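Local coordinates for S-adenosylmethionine:2-demethylmenaquinone methyltransferase (Geobacillus kaustophilus, PDB 2PCN), which is of unknown function but belongs to the RraA-like family, whose fold packs helices against central beta strands, at residues A49-P54 with A77-E82. Sequence-based numbering, arbitrary orientation.
Sequences ALETVP and AQIACE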
ATOM      1  N   ALA A  49      -4.665 -28.199  -7.128  1.00 12.62           N
ATOM      2  CA  ALA A  49      -3.320 -28.208  -6.569  1.00 11.54           C
ATOM      3  C   ALA A  49      -3.397 -28.114  -5.043  1.00  9.01           C
ATOM      4  O   ALA A  49      -2.762 -28.893  -4.326  1.00 10.53           O
ATOM      5  CB  ALA A  49      -2.507 -27.034  -7.129  1.00  8.34           C
ATOM      6  N   LEU A  50      -4.183 -27.165  -4.548  1.00  8.15           N
ATOM      7  CA  LEU A  50      -4.325 -26.983  -3.106  1.00 12.38           C
ATOM      8  C   LEU A  50      -4.882 -28.220  -2.415  1.00 10.49           C
ATOM      9  O   LEU A  50      -4.616 -28.450  -1.237  1.00 11.81           O
ATOM     10  CB  LEU A  50      -5.233 -25.788  -2.803  1.00  9.32           C
ATOM     11  CG  LEU A  50      -4.681 -24.412  -3.168  1.00 12.88           C
ATOM     12  CD1 LEU A  50      -5.747 -23.350  -2.922  1.00 15.58           C
ATOM     13  CD2 LEU A  50      -3.431 -24.132  -2.341  1.00 10.52           C
ATOM     14  N   GLU A  51      -5.651 -29.017  -3.148  1.00 14.49           N
ATOM     15  CA  GLU A  51      -6.244 -30.220  -2.573  1.00 17.14           C
ATOM     16  C   GLU A  51      -5.321 -31.429  -2.667  1.00 14.15           C
ATOM     17  O   GLU A  51      -5.594 -32.460  -2.057  1.00 13.86           O
ATOM     18  CB  GLU A  51      -7.563 -30.551  -3.281  1.00 19.37           C
ATOM     19  CG  GLU A  51      -8.560 -29.407  -3.329  1.00 17.40           C
ATOM     20  CD  GLU A  51      -9.806 -29.755  -4.122  1.00 20.10           C
ATOM     21  OE1 GLU A  51      -9.672 -30.318  -5.228  1.00 23.92           O
ATOM     22  OE2 GLU A  51     -10.920 -29.454  -3.648  1.00 23.00           O
ATOM     23  N   THR A  52      -4.219 -31.301  -3.403  1.00 12.73           N
ATOM     24  CA  THR A  52      -3.309 -32.429  -3.581  1.00 14.89           C
ATOM     25  C   THR A  52      -1.832 -32.275  -3.218  1.00 14.03           C
ATOM     26  O   THR A  52      -1.171 -33.277  -2.951  1.00 16.33           O
ATOM     27  CB  THR A  52      -3.377 -32.936  -5.031  1.00 16.93           C
ATOM     28  OG1 THR A  52      -2.990 -31.880  -5.920  1.00 16.41           O
ATOM     29  CG2 THR A  52      -4.796 -33.385  -5.368  1.00 12.61           C
ATOM     30  N   VAL A  53      -1.295 -31.055  -3.202  1.00 11.39           N
ATOM     31  CA  VAL A  53       0.124 -30.896  -2.876  1.00 12.43           C
ATOM     32  C   VAL A  53       0.462 -31.308  -1.435  1.00 13.57           C
ATOM     33  O   VAL A  53      -0.387 -31.260  -0.546  1.00 13.77           O
ATOM     34  CB  VAL A  53       0.614 -29.446  -3.122  1.00 10.77           C
ATOM     35  CG1 VAL A  53       0.442 -29.087  -4.587  1.00 11.93           C
ATOM     36  CG2 VAL A  53      -0.149 -28.467  -2.231  1.00 12.53           C
ATOM     37  N   PRO A  54       1.715 -31.729  -1.195  1.00 12.11           N
ATOM     38  CA  PRO A  54       2.168 -32.156   0.135  1.00 13.50           C
ATOM     39  C   PRO A  54       2.122 -31.044   1.177  1.00 13.38           C
ATOM     40  O   PRO A  54       2.197 -29.864   0.841  1.00 12.81           O
ATOM     41  CB  PRO A  54       3.605 -32.617  -0.118  1.00 14.68           C
ATOM     42  CG  PRO A  54       3.595 -33.029  -1.550  1.00 15.72           C
ATOM     43  CD  PRO A  54       2.778 -31.937  -2.193  1.00 16.03           C
ATOM     44  N   ALA A  77      -8.379 -20.845   0.541  1.00 12.57           N
ATOM     45  CA  ALA A  77      -7.399 -20.552   1.584  1.00  9.84           C
ATOM     46  C   ALA A  77      -7.656 -21.512   2.748  1.00 10.48           C
ATOM     47  O   ALA A  77      -6.730 -21.977   3.408  1.00  9.13           O
ATOM     48  CB  ALA A  77      -7.534 -19.106   2.053  1.00 11.28           C
ATOM     49  N   GLN A  78      -8.929 -21.809   2.981  1.00  9.71           N
ATOM     50  CA  GLN A  78      -9.317 -22.723   4.049  1.00  9.46           C
ATOM     51  C   GLN A  78      -8.738 -24.109   3.768  1.00 12.90           C
ATOM     52  O   GLN A  78      -8.243 -24.784   4.675  1.00 14.67           O
ATOM     53  CB  GLN A  78     -10.839 -22.790   4.129  1.00 11.61           C
ATOM     54  CG  GLN A  78     -11.384 -23.644   5.251  1.00 17.70           C
ATOM     55  CD  GLN A  78     -12.891 -23.530   5.356  1.00 25.05           C
ATOM     56  OE1 GLN A  78     -13.618 -23.931   4.450  1.00 35.49           O
ATOM     57  NE2 GLN A  78     -13.366 -22.968   6.459  1.00 31.65           N
ATOM     58  N   ILE A  79      -8.801 -24.535   2.510  1.00 13.93           N
ATOM     59  CA  ILE A  79      -8.259 -25.836   2.133  1.00 12.97           C
ATOM     60  C   ILE A  79      -6.766 -25.833   2.438  1.00 12.00           C
ATOM     61  O   ILE A  79      -6.227 -26.798   2.984  1.00 11.62           O
ATOM     62  CB  ILE A  79      -8.467 -26.123   0.622  1.00 11.94           C
ATOM     63  CG1 ILE A  79      -9.960 -26.237   0.310  1.00 12.75           C
ATOM     64  CG2 ILE A  79      -7.741 -27.404   0.225  1.00 11.04           C
ATOM     65  CD1 ILE A  79     -10.261 -26.399  -1.161  1.00 18.79           C
ATOM     66  N   ALA A  80      -6.098 -24.735   2.093  1.00 10.40           N
ATOM     67  CA  ALA A  80      -4.668 -24.617   2.341  1.00 10.88           C
ATOM     68  C   ALA A  80      -4.362 -24.774   3.831  1.00 12.76           C
ATOM     69  O   ALA A  80      -3.356 -25.379   4.201  1.00 15.39           O
ATOM     70  CB  ALA A  80      -4.152 -23.272   1.831  1.00 10.85           C
ATOM     71  N   CYS A  81      -5.225 -24.232   4.684  1.00 12.43           N
ATOM     72  CA  CYS A  81      -5.029 -24.347   6.127  1.00 10.90           C
ATOM     73  C   CYS A  81      -5.293 -25.770   6.606  1.00 13.02           C
ATOM     74  O   CYS A  81      -4.534 -26.318   7.402  1.00  9.72           O
ATOM     75  CB  CYS A  81      -5.959 -23.396   6.881  1.00 15.28           C
ATOM     76  SG  CYS A  81      -5.529 -21.658   6.721  1.00 16.23           S
ATOM     77  N   GLU A  82      -6.376 -26.363   6.116  1.00 10.67           N
ATOM     78  CA  GLU A  82      -6.749 -27.716   6.508  1.00 15.14           C
ATOM     79  C   GLU A  82      -5.711 -28.765   6.112  1.00 15.74           C
ATOM     80  O   GLU A  82      -5.537 -29.764   6.813  1.00 13.21           O
ATOM     81  CB  GLU A  82      -8.102 -28.088   5.893  1.00 14.45           C
ATOM     82  CG  GLU A  82      -9.207 -27.096   6.197  1.00 13.64           C
ATOM     83  CD  GLU A  82     -10.528 -27.466   5.549  1.00 18.46           C
ATOM     84  OE1 GLU A  82     -10.509 -28.048   4.446  1.00 18.74           O
ATOM     85  OE2 GLU A  82     -11.585 -27.156   6.135  1.00 19.22           O
TER
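Ile79 reaches across from helix 74-82 and sets its two branches on different parts of helix 44-52. The CG2 methyl, placed anti to its own backbone N by the chi1 of -65°, lies over the Leu50 carbonyl, with CG2 3.6 Å from Leu50 O. The same methyl comes within 4.3 Å of Leu50 CB. The other branch runs out extended, and its CD1 passes obliquely over the Glu51 chain, 4.1 Å from Glu51 CG and 4.0 Å from Glu51 OE2. CD1 thus lies beside both the CG methylene and a carboxylate oxygen, and the charge of OE2 is paired with Arg47, one turn back in the same helix, in a salt bridge.

Deeper in, Leu50 points toward the second helix, and one prong of its fork, CD2, comes 4.3 Å from Ala80 CB. The smallness of Ala80 is consistent with the close approach of the backbones, Leu50 CA to Ala80 CA 5.9 Å. Leu50 also touches Leu59 of strand 58-62 and Leu85, while Ala80 rests on Ile105, so this inner layer joins the two neighbouring helices to the hydrophobic interior of the RraA-like fold.

The chemistry is thus layered: apolar packing between the side chains of Leu50 and Ala80, and at the partly exposed margin a hydrocarbon contact bordered by a paired carboxylate. The two segments themselves meet through van der Waals contact alone; Arg83, the residue after helix 74-82, adds the polar link, its NH1 hydrogen-bonding the carbonyl oxygens of Leu50 and Val53.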